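Long-range contacts in 2-keto acid:ferredoxin oxidoreductase subunit alpha (Pyrococcus furiosus, PDB 4WBX), which probably catalyses, as one subunit of a heterotetramer, the ferredoxin-dependent oxidative decarboxylation of 2-oxoglutarate with coenzyme A to succinyl-CoA: residues 22-27 and 191-196; 82-87 and 113-118; 155-160 and 183-188. All coordinates share one frame; numbering follows the deposited sequence.

How the contacts relate
Contacts 1 and 3 are neighbours, with centres 11 Å apart: V160 of contact 3 packs against the two-stranded antiparallel sheet of contact 1, its CG1 3.4 Å from V196 CG2, and its N makes a weak hydrogen bond with E194 OE1. The chain runs from D186 through helix 187-191 and a two-residue link into strand 194-198. Contact 2 lies farther off, its centre 27 Å from that of contact 1 and 22 Å from that of contact 3. Strands 116-122 and 180-186, neighbours in the central sheet, join contacts 2 and 3, with a probable hydrogen bond from L183 N to I118 O at 2.8 Å. Both belong to the region assigned to the thiamine-diphosphate-binding family.

Contact 1 of 3, residues 22-27 and 191-196; sequences FIQGDE and HMRERV
F22 and I23 pair with R195 and E194 as two rungs of the antiparallel sheet of strands 19-23 and 194-198. At the hydrogen-bonded pair, I23 N reaches E194 O and E194 N returns to I23 O, each at 3.0 Å. On one face of the sheet R195 CB lies over the F22 ring, 3.9 Å from its centroid, a CH-pi contact near the rim. R193 crosses the same phenylalanine at about a right angle: its NH2 is 3.1 Å from F22 CB, with ring and guanidinium planes 51° apart. A bend at chi3 (87°) turns the guanidinium edge toward F22 O, which accepts a weak bond from NE at 3.4 Å. On the opposite face I23 crosses V196 at about a right angle, CG1 3.7 Å from CG2; V196 goes on to F164 of helix 160-176, and I23 to A28 of helix 25-36. The extended Q24 chain brings NE2 to H191 O at 2.6 Å, in the carbonyl plane on a lone pair, though that oxygen is 28° out of the amide plane. D26 OD2 meets the edge of the H191 ring, 3.6 Å from CD2, with the E51 carboxylate close to D26 as well. The side-chain amide of Q24, N-cap of helix 25-36, thus satisfies the H191 carbonyl ending helix 187-191; R193 adds a weak polar tie to F22 O and van der Waals packing on its ring.

Contact 2 of 3, residues 82-87 and 113-118; sequences GASWAG and ETPVVI
W85 and S84, in the last turn of helix 73-85, each reach a different polar atom of the chain that leads into strand 116-122. The indole of W85 presents its NE1 edge to T114 OG1 at 2.7 Å. The bond is bent, with an angle of 132° at the hydrogen; OG1 lies at the ring edge, 29° out of its plane, and the two side chains cross obliquely. In T114, OG1 stands beside the backbone N, facing the indole, while CG2 points anti to that nitrogen and fills the angle between the two helix side chains: it is 3.7 Å from S84 OG and 3.8 Å from W85 NE1. T114 OG1 also has a weak bond with T112 OG1, so the same oxygen ties the indole to the end of helix 103-111. For S84, the hydroxyl stands opposite the backbone N (chi1 -173°), which carries OG off the helix to donate to P115 O. That bond refines as very short, 2.5 Å, and its exact length is doubtful; S84 CB stays 3.3 Å from the same oxygen. The proline ring flanks it, with P115 CG 3.9 Å from S84 OG. Helix 73-85 closes in a Schellman motif with G87 as its C-prime residue, and E113 forms another at the end of helix 103-111, its carboxylate held by a salt bridge to K273. R209 NH1 binds S84 O, and R178 touches both W85 and P115. W85 also packs on I68 of the second subunit, another copy of this protein, while V116 lies on A80 of helix 73-85 and strand 116-122 runs on between strands 90-94 and 180-186.

Contact 3 of 3, residues 155-160 and 183-188; sequences LSPSTV and LLTDAE
P157 packs on L184 and T185 of strand 180-186, two residues past L155, which pairs in parallel with L183. Its CB points toward strand 180-186, and F166 of helix 160-176 packs on the ring. CG meets T185, 3.4 Å from OG1 and 3.7 Å from CB, with the two side chains crossing at about a right angle. CD, where the ring closes on the backbone N, lies 3.2 Å from L184 O and 4.2 Å from L183 CD1. T185 sets OG1 anti to its backbone N (chi1 -164°), where it faces the proline ring. Just upstream, L184 N donates to L155 O at 2.6 Å, nearly in line with the carbonyl, and S156 CA sends a C-H toward L184 O at 3.6 Å. S156 OG bonds with T299 OG1. Strands 153-155 and 180-186, with helix 160-176 between them, form a parallel beta-alpha-beta crossover. L155 and L183 face that helix, on L173 and on F166 with T167 respectively. Strand 180-186 has strand 116-122 along its other edge, and strand 324-329 runs antiparallel beyond strand 153-155.

Contact 1 of 3, residues 22-27 and 191-196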
loop_
_atom_site.group_PDB
_atom_site.type_symbol
_atom_site.label_atom_id
_atom_site.label_comp_id
_atom_site.label_asym_id
_atom_site.label_seq_id
_atom_site.Cartn_x
_atom_site.Cartn_y
_atom_site.Cartn_z
ATOM N N PHE A 22 37.561 -5.619 10.383
ATOM C CA PHE A 22 36.899 -6.846 9.984
ATOM C C PHE A 22 35.427 -6.705 10.292
ATOM O O PHE A 22 35.026 -6.744 11.461
ATOM C CB PHE A 22 37.483 -8.061 10.714
ATOM C CG PHE A 22 38.566 -8.783 9.944
ATOM C CD1 PHE A 22 38.262 -9.900 9.179
ATOM C CD2 PHE A 22 39.892 -8.361 10.008
ATOM C CE1 PHE A 22 39.253 -10.572 8.479
ATOM C CE2 PHE A 22 40.891 -9.035 9.314
ATOM C CZ PHE A 22 40.573 -10.136 8.547
ATOM N N ILE A 23 34.621 -6.532 9.247
ATOM C CA ILE A 23 33.203 -6.253 9.438
ATOM C C ILE A 23 32.332 -7.160 8.595
ATOM O O ILE A 23 32.817 -7.866 7.712
ATOM C CB ILE A 23 32.879 -4.784 9.122
ATOM C CG1 ILE A 23 33.604 -4.336 7.867
ATOM C CG2 ILE A 23 33.337 -3.902 10.268
ATOM C CD1 ILE A 23 33.581 -2.838 7.668
ATOM N N GLN A 24 31.043 -7.156 8.897
ATOM C CA GLN A 24 30.052 -7.815 8.049
ATOM C C GLN A 24 29.646 -6.959 6.825
ATOM O O GLN A 24 30.046 -5.799 6.695
ATOM C CB GLN A 24 28.816 -8.156 8.873
ATOM C CG GLN A 24 29.056 -9.172 9.947
ATOM C CD GLN A 24 27.788 -9.474 10.700
ATOM O OE1 GLN A 24 27.145 -8.568 11.246
ATOM N NE2 GLN A 24 27.406 -10.746 10.732
ATOM N N GLY A 25 28.854 -7.539 5.930
ATOM C CA GLY A 25 28.403 -6.816 4.754
ATOM C C GLY A 25 27.527 -5.626 5.117
ATOM O O GLY A 25 27.800 -4.490 4.712
ATOM N N ASP A 26 26.487 -5.894 5.901
ATOM C CA ASP A 26 25.525 -4.876 6.315
ATOM C C ASP A 26 26.212 -3.700 7.000
ATOM O O ASP A 26 25.810 -2.549 6.834
ATOM C CB ASP A 26 24.473 -5.489 7.244
ATOM C CG ASP A 26 23.658 -6.583 6.557
ATOM O OD1 ASP A 26 23.665 -6.636 5.309
ATOM O OD2 ASP A 26 23.011 -7.394 7.248
ATOM N N GLU A 27 27.263 -3.996 7.754
ATOM C CA GLU A 27 28.036 -2.982 8.460
ATOM C C GLU A 27 28.954 -2.195 7.501
ATOM O O GLU A 27 29.099 -0.970 7.611
ATOM C CB GLU A 27 28.842 -3.660 9.566
ATOM C CG GLU A 27 29.998 -2.846 10.094
ATOM C CD GLU A 27 29.609 -2.021 11.274
ATOM O OE1 GLU A 27 28.565 -2.340 11.895
ATOM O OE2 GLU A 27 30.342 -1.055 11.567
ATOM N N HIS A 191 26.089 -10.961 5.789
ATOM C CA HIS A 191 26.347 -11.431 7.148
ATOM C C HIS A 191 27.791 -11.893 7.398
ATOM O O HIS A 191 28.235 -11.935 8.545
ATOM C CB HIS A 191 25.372 -12.563 7.506
ATOM C CG HIS A 191 23.980 -12.085 7.828
ATOM N ND1 HIS A 191 22.918 -12.948 8.012
ATOM C CD2 HIS A 191 23.483 -10.837 7.995
ATOM C CE1 HIS A 191 21.826 -12.250 8.281
ATOM N NE2 HIS A 191 22.140 -10.971 8.277
ATOM N N MET A 192 28.535 -12.209 6.341
ATOM C CA MET A 192 29.851 -12.803 6.526
ATOM C C MET A 192 30.931 -11.766 6.836
ATOM O O MET A 192 31.036 -10.736 6.160
ATOM C CB MET A 192 30.242 -13.623 5.301
ATOM C CG MET A 192 30.771 -12.837 4.142
ATOM S SD MET A 192 31.070 -13.967 2.784
ATOM C CE MET A 192 31.052 -12.827 1.418
ATOM N N ARG A 193 31.724 -12.050 7.876
ATOM C CA ARG A 193 32.799 -11.158 8.309
ATOM C C ARG A 193 34.036 -11.338 7.436
ATOM O O ARG A 193 34.468 -12.464 7.176
ATOM C CB ARG A 193 33.152 -11.401 9.777
ATOM C CG ARG A 193 33.056 -10.158 10.652
ATOM C CD ARG A 193 33.645 -10.378 12.041
ATOM N NE ARG A 193 35.077 -10.105 12.050
ATOM C CZ ARG A 193 35.990 -11.030 12.323
ATOM N NH1 ARG A 193 35.605 -12.278 12.585
ATOM N NH2 ARG A 193 37.284 -10.733 12.299
ATOM N N GLU A 194 34.576 -10.215 6.967
ATOM C CA GLU A 194 35.770 -10.192 6.139
ATOM C C GLU A 194 36.577 -8.929 6.380
ATOM O O GLU A 194 36.185 -8.070 7.160
ATOM C CB GLU A 194 35.418 -10.248 4.666
ATOM C CG GLU A 194 34.889 -11.541 4.147
ATOM C CD GLU A 194 34.687 -11.443 2.647
ATOM O OE1 GLU A 194 35.420 -10.646 2.007
ATOM O OE2 GLU A 194 33.799 -12.139 2.108
ATOM N N ARG A 195 37.688 -8.796 5.670
ATOM C CA ARG A 195 38.566 -7.656 5.865
ATOM C C ARG A 195 38.186 -6.537 4.933
ATOM O O ARG A 195 38.106 -6.737 3.715
ATOM C CB ARG A 195 40.030 -8.036 5.632
ATOM C CG ARG A 195 40.989 -6.843 5.646
ATOM C CD ARG A 195 42.385 -7.243 5.186
ATOM N NE ARG A 195 43.349 -6.169 5.415
ATOM C CZ ARG A 195 43.676 -5.240 4.515
ATOM N NH1 ARG A 195 43.122 -5.250 3.308
ATOM N NH2 ARG A 195 44.567 -4.299 4.818
ATOM N N VAL A 196 37.968 -5.361 5.515
ATOM C CA VAL A 196 37.666 -4.149 4.763
ATOM C C VAL A 196 38.680 -3.061 5.102
ATOM O O VAL A 196 38.835 -2.692 6.266
ATOM C CB VAL A 196 36.223 -3.617 5.068
ATOM C CG1 VAL A 196 36.033 -2.180 4.551
ATOM C CG2 VAL A 196 35.169 -4.542 4.497
#

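Contact 2 of 3, residues 82-87 and 113-118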
loop_
_atom_site.group_PDB
_atom_site.type_symbol
_atom_site.label_atom_id
_atom_site.label_comp_id
_atom_site.label_asym_id
_atom_site.label_seq_id
_atom_site.Cartn_x
_atom_site.Cartn_y
_atom_site.Cartn_z
ATOM N N GLY A 82 11.507 11.603 -1.030
ATOM C CA GLY A 82 11.183 12.873 -0.404
ATOM C C GLY A 82 12.350 13.554 0.306
ATOM O O GLY A 82 12.549 14.758 0.182
ATOM N N ALA A 83 13.126 12.804 1.078
ATOM C CA ALA A 83 14.282 13.420 1.709
ATOM C C ALA A 83 15.275 13.859 0.632
ATOM O O ALA A 83 15.927 14.895 0.758
ATOM C CB ALA A 83 14.926 12.479 2.682
ATOM N N SER A 84 15.368 13.082 -0.442
ATOM C CA SER A 84 16.334 13.392 -1.486
ATOM C C SER A 84 15.992 14.743 -2.111
ATOM O O SER A 84 16.855 15.617 -2.241
ATOM C CB SER A 84 16.371 12.290 -2.549
ATOM O OG SER A 84 17.418 12.512 -3.463
ATOM N N TRP A 85 14.719 14.912 -2.451
ATOM C CA TRP A 85 14.230 16.163 -3.025
ATOM C C TRP A 85 14.340 17.364 -2.100
ATOM O O TRP A 85 14.555 18.467 -2.576
ATOM C CB TRP A 85 12.788 15.998 -3.503
ATOM C CG TRP A 85 12.818 15.386 -4.836
ATOM C CD1 TRP A 85 12.486 14.105 -5.174
ATOM C CD2 TRP A 85 13.312 15.997 -6.019
ATOM N NE1 TRP A 85 12.714 13.896 -6.508
ATOM C CE2 TRP A 85 13.218 15.052 -7.049
ATOM C CE3 TRP A 85 13.809 17.272 -6.311
ATOM C CZ2 TRP A 85 13.610 15.336 -8.343
ATOM C CZ3 TRP A 85 14.194 17.547 -7.582
ATOM C CH2 TRP A 85 14.099 16.585 -8.585
ATOM N N ALA A 86 14.212 17.171 -0.795
ATOM C CA ALA A 86 14.502 18.260 0.136
ATOM C C ALA A 86 16.018 18.437 0.381
ATOM O O ALA A 86 16.416 19.163 1.295
ATOM C CB ALA A 86 13.779 18.035 1.455
ATOM N N GLY A 87 16.853 17.776 -0.426
ATOM C CA GLY A 87 18.289 17.982 -0.368
ATOM C C GLY A 87 19.188 16.887 0.207
ATOM O O GLY A 87 20.394 16.913 -0.028
ATOM N N GLU A 113 14.382 11.743 -12.358
ATOM C CA GLU A 113 15.824 11.812 -12.189
ATOM C C GLU A 113 16.183 12.134 -10.742
ATOM O O GLU A 113 16.872 13.134 -10.468
ATOM C CB GLU A 113 16.411 12.854 -13.127
ATOM C CG GLU A 113 16.192 12.525 -14.608
ATOM C CD GLU A 113 16.803 13.560 -15.523
ATOM O OE1 GLU A 113 16.177 14.625 -15.714
ATOM O OE2 GLU A 113 17.918 13.309 -16.025
ATOM N N THR A 114 15.671 11.309 -9.829
ATOM C CA THR A 114 15.986 11.403 -8.409
ATOM C C THR A 114 17.166 10.543 -7.977
ATOM O O THR A 114 17.119 9.331 -8.128
ATOM C CB THR A 114 14.801 10.975 -7.564
ATOM O OG1 THR A 114 13.693 11.828 -7.851
ATOM C CG2 THR A 114 15.153 11.060 -6.070
ATOM N N PRO A 115 18.224 11.165 -7.450
ATOM C CA PRO A 115 19.275 10.424 -6.758
ATOM C C PRO A 115 18.793 9.796 -5.464
ATOM O O PRO A 115 18.334 10.486 -4.547
ATOM C CB PRO A 115 20.336 11.496 -6.473
ATOM C CG PRO A 115 19.643 12.801 -6.686
ATOM C CD PRO A 115 18.664 12.528 -7.759
ATOM N N VAL A 116 18.897 8.478 -5.410
ATOM C CA VAL A 116 18.546 7.704 -4.236
ATOM C C VAL A 116 19.217 6.341 -4.398
ATOM O O VAL A 116 19.426 5.876 -5.528
ATOM C CB VAL A 116 16.994 7.577 -4.062
ATOM C CG1 VAL A 116 16.370 6.836 -5.238
ATOM C CG2 VAL A 116 16.624 6.913 -2.712
ATOM N N VAL A 117 19.588 5.714 -3.283
ATOM C CA VAL A 117 20.199 4.394 -3.330
ATOM C C VAL A 117 19.291 3.337 -2.679
ATOM O O VAL A 117 18.748 3.557 -1.606
ATOM C CB VAL A 117 21.566 4.402 -2.623
ATOM C CG1 VAL A 117 22.130 2.999 -2.526
ATOM C CG2 VAL A 117 22.542 5.378 -3.312
ATOM N N ILE A 118 19.147 2.189 -3.321
ATOM C CA ILE A 118 18.337 1.109 -2.784
ATOM C C ILE A 118 19.184 -0.147 -2.617
ATOM O O ILE A 118 19.916 -0.527 -3.537
ATOM C CB ILE A 118 17.148 0.798 -3.705
ATOM C CG1 ILE A 118 16.223 2.001 -3.764
ATOM C CG2 ILE A 118 16.373 -0.445 -3.226
ATOM C CD1 ILE A 118 15.752 2.302 -5.119
#

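Contact 3 of 3, residues 155-160 and 183-188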
loop_
_atom_site.group_PDB
_atom_site.type_symbol
_atom_site.label_atom_id
_atom_site.label_comp_id
_atom_site.label_asym_id
_atom_site.label_seq_id
_atom_site.Cartn_x
_atom_site.Cartn_y
_atom_site.Cartn_z
ATOM N N LEU A 155 24.426 -2.721 -9.149
ATOM C CA LEU A 155 25.770 -3.158 -8.788
ATOM C C LEU A 155 25.697 -4.379 -7.913
ATOM O O LEU A 155 24.766 -4.535 -7.114
ATOM C CB LEU A 155 26.522 -2.048 -8.068
ATOM C CG LEU A 155 26.517 -0.740 -8.868
ATOM C CD1 LEU A 155 27.308 0.355 -8.182
ATOM C CD2 LEU A 155 27.023 -0.940 -10.279
ATOM N N SER A 156 26.688 -5.250 -8.067
ATOM C CA SER A 156 26.688 -6.516 -7.360
ATOM C C SER A 156 28.012 -6.773 -6.651
ATOM O O SER A 156 29.022 -7.021 -7.295
ATOM C CB SER A 156 26.391 -7.648 -8.333
ATOM O OG SER A 156 26.282 -8.868 -7.629
ATOM N N PRO A 157 28.003 -6.734 -5.316
ATOM C CA PRO A 157 29.244 -6.901 -4.554
ATOM C C PRO A 157 29.568 -8.376 -4.314
ATOM O O PRO A 157 28.666 -9.157 -3.994
ATOM C CB PRO A 157 28.928 -6.185 -3.246
ATOM C CG PRO A 157 27.423 -6.484 -3.039
ATOM C CD PRO A 157 26.823 -6.621 -4.435
ATOM N N SER A 158 30.832 -8.762 -4.470
ATOM C CA SER A 158 31.223 -10.162 -4.273
ATOM C C SER A 158 31.904 -10.372 -2.918
ATOM O O SER A 158 31.911 -11.477 -2.380
ATOM C CB SER A 158 32.142 -10.634 -5.402
ATOM O OG SER A 158 32.373 -12.025 -5.307
ATOM N N THR A 159 32.458 -9.300 -2.362
ATOM C CA THR A 159 33.081 -9.358 -1.040
ATOM C C THR A 159 32.559 -8.272 -0.100
ATOM O O THR A 159 31.798 -7.379 -0.491
ATOM C CB THR A 159 34.613 -9.214 -1.135
ATOM O OG1 THR A 159 34.944 -7.934 -1.700
ATOM C CG2 THR A 159 35.205 -10.320 -1.993
ATOM N N VAL A 160 32.991 -8.342 1.144
ATOM C CA VAL A 160 32.602 -7.358 2.125
ATOM C C VAL A 160 33.267 -6.028 1.765
ATOM O O VAL A 160 32.724 -4.964 2.032
ATOM C CB VAL A 160 32.965 -7.841 3.532
ATOM C CG1 VAL A 160 32.603 -6.826 4.569
ATOM C CG2 VAL A 160 32.220 -9.125 3.819
ATOM N N LEU A 183 21.915 -1.417 -5.230
ATOM C CA LEU A 183 23.008 -2.266 -4.799
ATOM C C LEU A 183 22.423 -3.628 -4.583
ATOM O O LEU A 183 21.735 -3.860 -3.597
ATOM C CB LEU A 183 23.640 -1.743 -3.523
ATOM C CG LEU A 183 24.774 -2.567 -2.932
ATOM C CD1 LEU A 183 25.948 -2.546 -3.869
ATOM C CD2 LEU A 183 25.152 -1.999 -1.585
ATOM N N LEU A 184 22.656 -4.531 -5.515
ATOM C CA LEU A 184 22.000 -5.824 -5.443
ATOM C C LEU A 184 22.899 -6.880 -4.751
ATOM O O LEU A 184 23.878 -7.377 -5.325
ATOM C CB LEU A 184 21.609 -6.260 -6.854
ATOM C CG LEU A 184 20.908 -7.606 -6.901
ATOM C CD1 LEU A 184 19.630 -7.564 -6.068
ATOM C CD2 LEU A 184 20.637 -7.993 -8.342
ATOM N N THR A 185 22.577 -7.223 -3.512
ATOM C CA THR A 185 23.427 -8.135 -2.773
ATOM C C THR A 185 22.637 -9.340 -2.241
ATOM O O THR A 185 21.486 -9.558 -2.640
ATOM C CB THR A 185 24.143 -7.407 -1.610
ATOM O OG1 THR A 185 25.243 -8.203 -1.145
ATOM C CG2 THR A 185 23.185 -7.138 -0.457
ATOM N N ASP A 186 23.266 -10.123 -1.360
ATOM C CA ASP A 186 22.671 -11.350 -0.835
ATOM C C ASP A 186 22.954 -11.471 0.649
ATOM O O ASP A 186 23.807 -10.766 1.168
ATOM C CB ASP A 186 23.203 -12.583 -1.572
ATOM C CG ASP A 186 24.707 -12.724 -1.460
ATOM O OD1 ASP A 186 25.169 -13.294 -0.455
ATOM O OD2 ASP A 186 25.435 -12.270 -2.368
ATOM N N ALA A 187 22.222 -12.359 1.314
ATOM C CA ALA A 187 22.310 -12.561 2.756
ATOM C C ALA A 187 23.710 -12.945 3.221
ATOM O O ALA A 187 24.155 -12.547 4.295
ATOM C CB ALA A 187 21.326 -13.631 3.178
ATOM N N GLU A 188 24.397 -13.735 2.409
ATOM C CA GLU A 188 25.685 -14.245 2.806
ATOM C C GLU A 188 26.738 -13.148 2.814
ATOM O O GLU A 188 27.409 -12.960 3.825
ATOM C CB GLU A 188 26.115 -15.383 1.895
ATOM C CG GLU A 188 27.292 -16.131 2.441
ATOM C CD GLU A 188 27.306 -17.573 2.002
ATOM O OE1 GLU A 188 28.311 -17.977 1.372
ATOM O OE2 GLU A 188 26.321 -18.299 2.290
#